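PDB 6NL1: mitochondrial edited mRNA stability factor 1 from Trypanosoma brucei, which probably acts as a Nudix hydrolase that processes the 5' ends of mitochondrial mRNAs and so contributes to the stability of edited transcripts. Local coordinates for residues A[116-121]-A[223-228]; A[195-200]-A[248-253]; A[246-249]-A[255-258]. All coordinates share one frame; numbering follows the deposited sequence.

Contact 1: residues A[116-121]-A[223-228]. With SO4 (sulfate ion), chain C.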
loop_
_atom_site.group_PDB
_atom_site.type_symbol
_atom_site.label_atom_id
_atom_site.label_comp_id
_atom_site.label_asym_id
_atom_site.label_seq_id
_atom_site.Cartn_x
_atom_site.Cartn_y
_atom_site.Cartn_z
ATOM N N GLY A 116 6.583 5.325 2.484
ATOM C CA GLY A 116 5.569 4.320 2.244
ATOM C C GLY A 116 5.592 3.215 3.288
ATOM O O GLY A 116 6.654 2.859 3.782
ATOM N N PRO A 117 4.416 2.653 3.617
ATOM C CA PRO A 117 4.347 1.596 4.637
ATOM C C PRO A 117 5.334 0.465 4.364
ATOM O O PRO A 117 5.965 -0.024 5.298
ATOM C CB PRO A 117 2.902 1.084 4.523
ATOM C CG PRO A 117 2.140 2.228 3.937
ATOM C CD PRO A 117 3.104 2.915 2.997
ATOM N N MET A 118 5.459 0.052 3.106
ATOM C CA MET A 118 6.412 -1.002 2.726
ATOM C C MET A 118 7.539 -0.429 1.872
ATOM O O MET A 118 8.080 -1.124 1.007
ATOM C CB MET A 118 5.718 -2.131 1.936
ATOM C CG MET A 118 4.741 -3.013 2.733
ATOM S SD MET A 118 5.523 -3.740 4.179
ATOM C CE MET A 118 6.828 -4.756 3.478
ATOM N N ARG A 119 7.872 0.841 2.087
ATOM C CA ARG A 119 8.988 1.468 1.372
ATOM C C ARG A 119 8.767 1.501 -0.132
ATOM O O ARG A 119 9.717 1.476 -0.923
ATOM C CB ARG A 119 10.317 0.772 1.720
ATOM C CG ARG A 119 10.694 0.962 3.202
ATOM C CD ARG A 119 12.066 0.351 3.542
ATOM N NE ARG A 119 13.173 0.945 2.788
ATOM C CZ ARG A 119 13.837 2.044 3.149
ATOM N NH1 ARG A 119 13.504 2.711 4.254
ATOM N NH2 ARG A 119 14.838 2.483 2.397
ATOM N N GLU A 120 7.500 1.557 -0.516
ATOM C CA GLU A 120 7.114 1.706 -1.910
ATOM C C GLU A 120 7.843 2.871 -2.583
ATOM O O GLU A 120 8.345 2.729 -3.693
ATOM C CB GLU A 120 5.594 1.926 -2.019
ATOM C CG GLU A 120 4.775 0.688 -1.697
ATOM C CD GLU A 120 4.406 0.563 -0.221
ATOM O OE1 GLU A 120 4.991 1.264 0.645
ATOM O OE2 GLU A 120 3.514 -0.256 0.067
ATOM N N TRP A 121 7.884 4.025 -1.918
ATOM C CA TRP A 121 8.490 5.217 -2.517
ATOM C C TRP A 121 9.969 5.380 -2.174
ATOM O O TRP A 121 10.746 5.846 -3.003
ATOM C CB TRP A 121 7.649 6.478 -2.226
ATOM C CG TRP A 121 6.304 6.303 -2.843
ATOM C CD1 TRP A 121 6.019 6.284 -4.176
ATOM C CD2 TRP A 121 5.076 6.027 -2.165
ATOM N NE1 TRP A 121 4.687 6.035 -4.374
ATOM C CE2 TRP A 121 4.081 5.874 -3.154
ATOM C CE3 TRP A 121 4.714 5.913 -0.816
ATOM C CZ2 TRP A 121 2.747 5.605 -2.840
ATOM C CZ3 TRP A 121 3.389 5.648 -0.505
ATOM C CH2 TRP A 121 2.420 5.494 -1.516
ATOM N N ILE A 223 0.254 -12.420 0.376
ATOM C CA ILE A 223 1.065 -12.884 1.491
ATOM C C ILE A 223 2.075 -11.793 1.787
ATOM O O ILE A 223 2.831 -11.389 0.913
ATOM C CB ILE A 223 1.774 -14.194 1.130
ATOM C CG1 ILE A 223 0.734 -15.249 0.735
ATOM C CG2 ILE A 223 2.694 -14.672 2.287
ATOM C CD1 ILE A 223 1.336 -16.522 0.114
ATOM N N ASN A 224 2.064 -11.294 3.014
ATOM C CA ASN A 224 2.922 -10.173 3.365
ATOM C C ASN A 224 4.267 -10.634 3.939
ATOM O O ASN A 224 4.393 -11.759 4.404
ATOM C CB ASN A 224 2.173 -9.232 4.309
ATOM C CG ASN A 224 0.912 -8.661 3.668
ATOM O OD1 ASN A 224 0.982 -8.060 2.602
ATOM N ND2 ASN A 224 -0.250 -8.870 4.305
ATOM N N ARG A 225 5.270 -9.767 3.870
ATOM C CA ARG A 225 6.621 -10.088 4.335
ATOM C C ARG A 225 6.699 -10.139 5.851
ATOM O O ARG A 225 5.862 -9.551 6.539
ATOM C CB ARG A 225 7.615 -9.063 3.792
ATOM C CG ARG A 225 8.160 -9.417 2.421
ATOM C CD ARG A 225 8.767 -8.210 1.727
ATOM N NE ARG A 225 7.740 -7.358 1.135
ATOM C CZ ARG A 225 7.993 -6.262 0.424
ATOM N NH1 ARG A 225 9.247 -5.878 0.214
ATOM N NH2 ARG A 225 6.992 -5.551 -0.078
ATOM N N GLU A 226 7.698 -10.836 6.385
ATOM C CA GLU A 226 7.822 -10.937 7.844
ATOM C C GLU A 226 8.215 -9.596 8.475
ATOM O O GLU A 226 7.848 -9.304 9.613
ATOM C CB GLU A 226 8.778 -12.060 8.268
ATOM C CG GLU A 226 10.253 -11.689 8.257
ATOM C CD GLU A 226 11.127 -12.708 8.990
ATOM O OE1 GLU A 226 10.752 -13.133 10.107
ATOM O OE2 GLU A 226 12.189 -13.084 8.442
ATOM N N LEU A 227 8.948 -8.778 7.725
ATOM C CA LEU A 227 9.267 -7.429 8.169
ATOM C C LEU A 227 8.256 -6.457 7.593
ATOM O O LEU A 227 8.394 -6.003 6.458
ATOM C CB LEU A 227 10.677 -7.019 7.746
ATOM C CG LEU A 227 11.769 -7.261 8.789
ATOM C CD1 LEU A 227 13.153 -7.156 8.158
ATOM C CD2 LEU A 227 11.620 -6.291 9.960
ATOM N N ARG A 228 7.247 -6.133 8.390
ATOM C CA ARG A 228 6.135 -5.317 7.929
ATOM C C ARG A 228 5.667 -4.481 9.122
ATOM O O ARG A 228 5.866 -4.880 10.274
ATOM C CB ARG A 228 5.007 -6.225 7.382
ATOM C CG ARG A 228 4.233 -6.965 8.475
ATOM C CD ARG A 228 3.179 -7.960 7.936
ATOM N NE ARG A 228 3.664 -9.316 8.129
ATOM C CZ ARG A 228 3.237 -10.141 9.072
ATOM N NH1 ARG A 228 2.274 -9.771 9.898
ATOM N NH2 ARG A 228 3.760 -11.350 9.162
HETATM S S SO4 C . 15.123 -0.252 -0.242
HETATM O O1 SO4 C . 16.250 -0.956 0.370
HETATM O O2 SO4 C . 15.076 -0.578 -1.665
HETATM O O3 SO4 C . 13.871 -0.672 0.390
HETATM O O4 SO4 C . 15.296 1.190 -0.065
#
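Met118 carries this surface contact, reaching out of its own loop into the loop that follows strand 216-223. Its methyl CE lies 3.6 Å from CZ of Arg225, over one face of the guanidinium but displaced toward the rim, and also 3.6 Å from the backbone O of Leu227. Further back along the chain, SD runs beside the stem of Arg228, 4.1 Å from its CB. Met118 and Arg225 run antiparallel alongside one another, whereas Met118 and Arg228 point the same way. The methionine is folded at both chi2 (-55°) and chi3 (-62°), which turns the methyl back over the arginine. Each partner is held from within its own loop. A type I turn from Gly116 to Arg119, closed by Arg119 N to Gly116 O at 2.9 Å, presents Met118; the backbone N of Met118 bonds OE1 of Glu120 at 2.8 Å, and OE2 of that glutamate bonds Tyr200. Within 223-228, Arg228 NE bonds O of Arg225 at 2.7 Å, nearly in the guanidinium plane, while its NH1 reaches Ile232 O. Arg119 heads off the other way: its NE and NH2 hold O3 and O4 of a sulfate, probably from the crystallisation liquor, which Lys126 also binds. The Met118 side chain lies about 9 Å from that of Arg202, which binds GDP in another structure of this protein. With van der Waals contacts alone across it, the methyl against a guanidinium and a carbonyl oxygen, and Arg225 poorly ordered, this is a soft contact without strict directionality.

Contact 2: residues A[195-200]-A[248-253]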
loop_
_atom_site.group_PDB
_atom_site.type_symbol
_atom_site.label_atom_id
_atom_site.label_comp_id
_atom_site.label_asym_id
_atom_site.label_seq_id
_atom_site.Cartn_x
_atom_site.Cartn_y
_atom_site.Cartn_z
ATOM N N GLN A 195 4.556 17.258 -3.402
ATOM C CA GLN A 195 3.546 18.051 -4.100
ATOM C C GLN A 195 2.551 17.129 -4.783
ATOM O O GLN A 195 1.394 17.483 -4.981
ATOM C CB GLN A 195 4.188 18.981 -5.129
ATOM C CG GLN A 195 4.921 20.165 -4.511
ATOM C CD GLN A 195 5.666 20.990 -5.543
ATOM O OE1 GLN A 195 6.694 20.564 -6.075
ATOM N NE2 GLN A 195 5.150 22.179 -5.833
ATOM N N GLN A 196 3.011 15.948 -5.165
ATOM C CA GLN A 196 2.099 14.921 -5.615
ATOM C C GLN A 196 1.419 14.403 -4.356
ATOM O O GLN A 196 1.713 14.840 -3.240
ATOM C CB GLN A 196 2.850 13.795 -6.339
ATOM C CG GLN A 196 3.558 14.217 -7.626
ATOM C CD GLN A 196 4.538 13.154 -8.161
ATOM O OE1 GLN A 196 4.405 11.955 -7.884
ATOM N NE2 GLN A 196 5.528 13.601 -8.927
ATOM N N ASP A 197 0.500 13.479 -4.534
ATOM C CA ASP A 197 -0.181 12.858 -3.412
ATOM C C ASP A 197 -0.085 11.347 -3.640
ATOM O O ASP A 197 -1.054 10.719 -4.064
ATOM C CB ASP A 197 -1.638 13.346 -3.400
ATOM C CG ASP A 197 -2.473 12.753 -2.268
ATOM O OD1 ASP A 197 -1.994 12.731 -1.115
ATOM O OD2 ASP A 197 -3.626 12.328 -2.539
ATOM N N PRO A 198 1.107 10.762 -3.413
ATOM C CA PRO A 198 1.258 9.319 -3.644
ATOM C C PRO A 198 0.297 8.575 -2.744
ATOM O O PRO A 198 0.181 8.913 -1.565
ATOM C CB PRO A 198 2.706 9.028 -3.207
ATOM C CG PRO A 198 3.389 10.350 -3.203
ATOM C CD PRO A 198 2.327 11.356 -2.845
ATOM N N VAL A 199 -0.400 7.590 -3.292
ATOM C CA VAL A 199 -1.401 6.857 -2.529
ATOM C C VAL A 199 -1.410 5.398 -2.953
ATOM O O VAL A 199 -0.830 5.037 -3.968
ATOM C CB VAL A 199 -2.817 7.431 -2.786
ATOM C CG1 VAL A 199 -2.932 8.871 -2.264
ATOM C CG2 VAL A 199 -3.140 7.365 -4.282
ATOM N N TYR A 200 -2.062 4.566 -2.155
ATOM C CA TYR A 200 -2.446 3.238 -2.597
ATOM C C TYR A 200 -3.661 3.395 -3.507
ATOM O O TYR A 200 -4.451 4.331 -3.354
ATOM C CB TYR A 200 -2.829 2.374 -1.394
ATOM C CG TYR A 200 -1.659 1.817 -0.600
ATOM C CD1 TYR A 200 -1.868 1.160 0.610
ATOM C CD2 TYR A 200 -0.355 1.912 -1.076
ATOM C CE1 TYR A 200 -0.813 0.623 1.335
ATOM C CE2 TYR A 200 0.716 1.380 -0.360
ATOM C CZ TYR A 200 0.480 0.734 0.844
ATOM O OH TYR A 200 1.527 0.212 1.568
ATOM N N GLU A 248 3.061 9.303 -11.556
ATOM C CA GLU A 248 1.956 8.547 -12.130
ATOM C C GLU A 248 0.600 9.080 -11.649
ATOM O O GLU A 248 0.420 9.385 -10.471
ATOM C CB GLU A 248 2.109 7.066 -11.792
ATOM C CG GLU A 248 1.228 6.139 -12.600
ATOM C CD GLU A 248 1.433 4.681 -12.238
ATOM O OE1 GLU A 248 1.732 4.377 -11.056
ATOM O OE2 GLU A 248 1.306 3.834 -13.142
ATOM N N ARG A 249 -0.343 9.216 -12.571
ATOM C CA ARG A 249 -1.707 9.615 -12.221
ATOM C C ARG A 249 -2.455 8.451 -11.562
ATOM O O ARG A 249 -2.115 7.288 -11.777
ATOM C CB ARG A 249 -2.456 10.098 -13.465
ATOM C CG ARG A 249 -1.969 11.438 -14.010
ATOM C CD ARG A 249 -2.719 11.865 -15.277
ATOM N NE ARG A 249 -4.168 11.765 -15.120
ATOM C CZ ARG A 249 -4.923 12.660 -14.489
ATOM N NH1 ARG A 249 -4.370 13.737 -13.940
ATOM N NH2 ARG A 249 -6.236 12.475 -14.399
ATOM N N TYR A 250 -3.472 8.772 -10.767
ATOM C CA TYR A 250 -4.225 7.779 -9.987
ATOM C C TYR A 250 -4.845 6.658 -10.819
ATOM O O TYR A 250 -4.631 5.472 -10.546
ATOM C CB TYR A 250 -5.326 8.464 -9.176
ATOM C CG TYR A 250 -4.803 9.416 -8.138
ATOM C CD1 TYR A 250 -5.513 10.554 -7.783
ATOM C CD2 TYR A 250 -3.592 9.178 -7.512
ATOM C CE1 TYR A 250 -5.024 11.427 -6.824
ATOM C CE2 TYR A 250 -3.101 10.037 -6.564
ATOM C CZ TYR A 250 -3.812 11.154 -6.218
ATOM O OH TYR A 250 -3.298 11.993 -5.266
ATOM N N LYS A 251 -5.621 7.033 -11.826
ATOM C CA LYS A 251 -6.307 6.035 -12.640
ATOM C C LYS A 251 -5.307 5.171 -13.408
ATOM O O LYS A 251 -5.444 3.950 -13.485
ATOM C CB LYS A 251 -7.294 6.701 -13.597
ATOM C CG LYS A 251 -8.199 5.701 -14.304
ATOM C CD LYS A 251 -9.018 6.366 -15.399
ATOM C CE LYS A 251 -10.243 7.057 -14.836
ATOM N NZ LYS A 251 -11.162 7.450 -15.949
ATOM N N GLU A 252 -4.293 5.822 -13.966
ATOM C CA GLU A 252 -3.211 5.133 -14.661
ATOM C C GLU A 252 -2.611 4.055 -13.748
ATOM O O GLU A 252 -2.367 2.928 -14.174
ATOM C CB GLU A 252 -2.147 6.164 -15.060
ATOM C CG GLU A 252 -0.962 5.639 -15.834
ATOM C CD GLU A 252 0.084 6.729 -16.106
ATOM O OE1 GLU A 252 -0.112 7.899 -15.675
ATOM O OE2 GLU A 252 1.110 6.407 -16.750
ATOM N N ALA A 253 -2.376 4.405 -12.487
ATOM C CA ALA A 253 -1.816 3.457 -11.527
ATOM C C ALA A 253 -2.808 2.326 -11.225
ATOM O O ALA A 253 -2.421 1.158 -11.140
ATOM C CB ALA A 253 -1.403 4.174 -10.243
#
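Tyr250, in the first turn of helix 250-262, lays its ring across the loop that leads into strand 200-207, and Val199 meets it there. CG2 of Val199 comes within 3.5 Å of Tyr250 CE2, approaching the ring obliquely, with the two side chains crossing at about a right angle. The valine's chi1 of -65° sends CG1 anti to the carbonyl carbon and puts CG2 between the backbone N and that carbon, the branch that reaches the tyrosine. At the far end of the ring, the phenol meets Asp197. Its OH is modelled as donating to the backbone O of Asp197 at 2.8 Å, and that oxygen lies near the ring plane at its edge; the hydroxyl sits too close to a neighbouring atom, however, so its place is less certain. The aspartate carboxylate stands nearly upright to the ring, the planes being 81° apart. This helix probably corresponds to the Nudix helix of the fold, and here its N-terminal turn is packed against the mixed sheet: the tyrosine side chain also touches Arg291 and Phe293 of strand 290-296, next to strand 200-207. Arg249 takes the N-cap position, its backbone N making a weak bond of 3.4 Å to Glu252 OE1, and Ala253 N returns to Arg249 O at 3.0 Å. On the loop side, Thr244 holds Val199 by its hydroxyl and its backbone. The valine side chain lies about 6 Å from that of Val288, which binds GDP in another structure of this protein.

Contact 3: residues A[246-249]-A[255-258]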
loop_
_atom_site.group_PDB
_atom_site.type_symbol
_atom_site.label_atom_id
_atom_site.label_comp_id
_atom_site.label_asym_id
_atom_site.label_seq_id
_atom_site.Cartn_x
_atom_site.Cartn_y
_atom_site.Cartn_z
ATOM N N LEU A 246 5.975 7.475 -8.619
ATOM C CA LEU A 246 6.222 8.908 -8.735
ATOM C C LEU A 246 5.822 9.368 -10.141
ATOM O O LEU A 246 6.114 8.684 -11.124
ATOM C CB LEU A 246 7.699 9.224 -8.463
ATOM C CG LEU A 246 8.207 8.944 -7.042
ATOM C CD1 LEU A 246 9.701 9.183 -6.932
ATOM C CD2 LEU A 246 7.455 9.794 -6.028
ATOM N N TYR A 247 5.128 10.503 -10.215
ATOM C CA TYR A 247 4.703 11.108 -11.482
ATOM C C TYR A 247 3.518 10.402 -12.145
ATOM O O TYR A 247 3.023 10.853 -13.177
ATOM C CB TYR A 247 5.873 11.214 -12.475
ATOM C CG TYR A 247 6.982 12.120 -11.995
ATOM C CD1 TYR A 247 6.848 13.503 -12.043
ATOM C CD2 TYR A 247 8.164 11.592 -11.493
ATOM C CE1 TYR A 247 7.861 14.338 -11.596
ATOM C CE2 TYR A 247 9.184 12.416 -11.046
ATOM C CZ TYR A 247 9.026 13.789 -11.099
ATOM O OH TYR A 247 10.035 14.617 -10.659
ATOM N N GLU A 248 3.061 9.303 -11.556
ATOM C CA GLU A 248 1.956 8.547 -12.130
ATOM C C GLU A 248 0.600 9.080 -11.649
ATOM O O GLU A 248 0.420 9.385 -10.471
ATOM C CB GLU A 248 2.109 7.066 -11.792
ATOM C CG GLU A 248 1.228 6.139 -12.600
ATOM C CD GLU A 248 1.433 4.681 -12.238
ATOM O OE1 GLU A 248 1.732 4.377 -11.056
ATOM O OE2 GLU A 248 1.306 3.834 -13.142
ATOM N N ARG A 249 -0.343 9.216 -12.571
ATOM C CA ARG A 249 -1.707 9.615 -12.221
ATOM C C ARG A 249 -2.455 8.451 -11.562
ATOM O O ARG A 249 -2.115 7.288 -11.777
ATOM C CB ARG A 249 -2.456 10.098 -13.465
ATOM C CG ARG A 249 -1.969 11.438 -14.010
ATOM C CD ARG A 249 -2.719 11.865 -15.277
ATOM N NE ARG A 249 -4.168 11.765 -15.120
ATOM C CZ ARG A 249 -4.923 12.660 -14.489
ATOM N NH1 ARG A 249 -4.370 13.737 -13.940
ATOM N NH2 ARG A 249 -6.236 12.475 -14.399
ATOM N N ILE A 255 -5.125 1.158 -13.200
ATOM C CA ILE A 255 -5.216 0.304 -14.377
ATOM C C ILE A 255 -3.975 -0.575 -14.533
ATOM O O ILE A 255 -4.086 -1.769 -14.807
ATOM C CB ILE A 255 -5.473 1.137 -15.653
ATOM C CG1 ILE A 255 -6.863 1.792 -15.582
ATOM C CG2 ILE A 255 -5.347 0.269 -16.905
ATOM C CD1 ILE A 255 -7.136 2.793 -16.696
ATOM N N ARG A 256 -2.799 0.014 -14.337
ATOM C CA ARG A 256 -1.543 -0.721 -14.456
ATOM C C ARG A 256 -1.456 -1.833 -13.413
ATOM O O ARG A 256 -1.098 -2.967 -13.725
ATOM C CB ARG A 256 -0.346 0.229 -14.293
ATOM C CG ARG A 256 1.023 -0.485 -14.210
ATOM C CD ARG A 256 2.184 0.506 -13.969
ATOM N NE ARG A 256 1.993 1.294 -12.748
ATOM C CZ ARG A 256 2.306 0.874 -11.523
ATOM N NH1 ARG A 256 2.844 -0.328 -11.333
ATOM N NH2 ARG A 256 2.086 1.657 -10.480
ATOM N N THR A 257 -1.787 -1.508 -12.169
ATOM C CA THR A 257 -1.604 -2.469 -11.088
ATOM C C THR A 257 -2.714 -3.509 -11.030
ATOM O O THR A 257 -2.516 -4.582 -10.480
ATOM C CB THR A 257 -1.394 -1.780 -9.713
ATOM O OG1 THR A 257 -2.529 -0.974 -9.386
ATOM C CG2 THR A 257 -0.141 -0.898 -9.757
ATOM N N LEU A 258 -3.883 -3.195 -11.594
ATOM C CA LEU A 258 -4.897 -4.225 -11.815
ATOM C C LEU A 258 -4.300 -5.308 -12.710
ATOM O O LEU A 258 -4.405 -6.502 -12.418
ATOM C CB LEU A 258 -6.144 -3.657 -12.497
ATOM C CG LEU A 258 -7.080 -4.721 -13.092
ATOM C CD1 LEU A 258 -7.699 -5.595 -11.989
ATOM C CD2 LEU A 258 -8.176 -4.073 -13.917
#
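Glu248 and Arg256 meet in a two-pronged salt bridge between the loop entering helix 250-262 and the middle of that helix. Arg256 grips the carboxylate side-on: NE donates to OE2 of Glu248 at 2.7 Å with an N-H...O angle of 166°, and NH2 of the same arginine donates to OE1 of Glu248 at 2.8 Å. Both oxygens use their syn lone pairs, and the carboxylate and guanidinium planes are only 19° apart, so the two flat groups meet edge to edge, nearly coplanar. The glutamate runs straight out, CG anti to the backbone N (chi1 -166°), to set its carboxylate against the arginine edge. OE1 takes a second donor, the backbone N of Leu245, and the remaining arginine nitrogen, NH1, makes a salt bridge with Glu260 one turn on. Thr257 CG2 sits 3.1 Å above the Arg256 guanidinium plane, toward its rim, while the hydroxyl of that threonine bonds Ala253 O and Lys242 N. The pair is consistent with a degenerate Nudix box, in which the glutamate before the helix and the arginine within it commonly make this bridge. Set between two carboxylates, Arg256 has all three nitrogens engaged; fixed in rotation by Glu248, its guanidinium would hold the Glu260 carboxylate in place in turn.

From the N terminus, the chain first lays down 116-121 at the start of helix 120-129, then passes through helix 180-193 to 195-200. Contact 1 closes when 223-228 comes back from strand 216-223, so contact 2, opened at 195-200, is still pending: the two cross, and Trp121 packs on Pro198 where they meet. Contact 2 closes at 248-253, on the stretch where contact 3 begins. Gln196 OE1 probably hydrogen-bonds Tyr247 N, linking contacts 2 and 3. Contact 1 joins 116-121 to the loop after strand 216-223, contact 2 joins the loop after helix 180-193 to the start of helix 250-262, and contact 3 braces that helix to its entry loop.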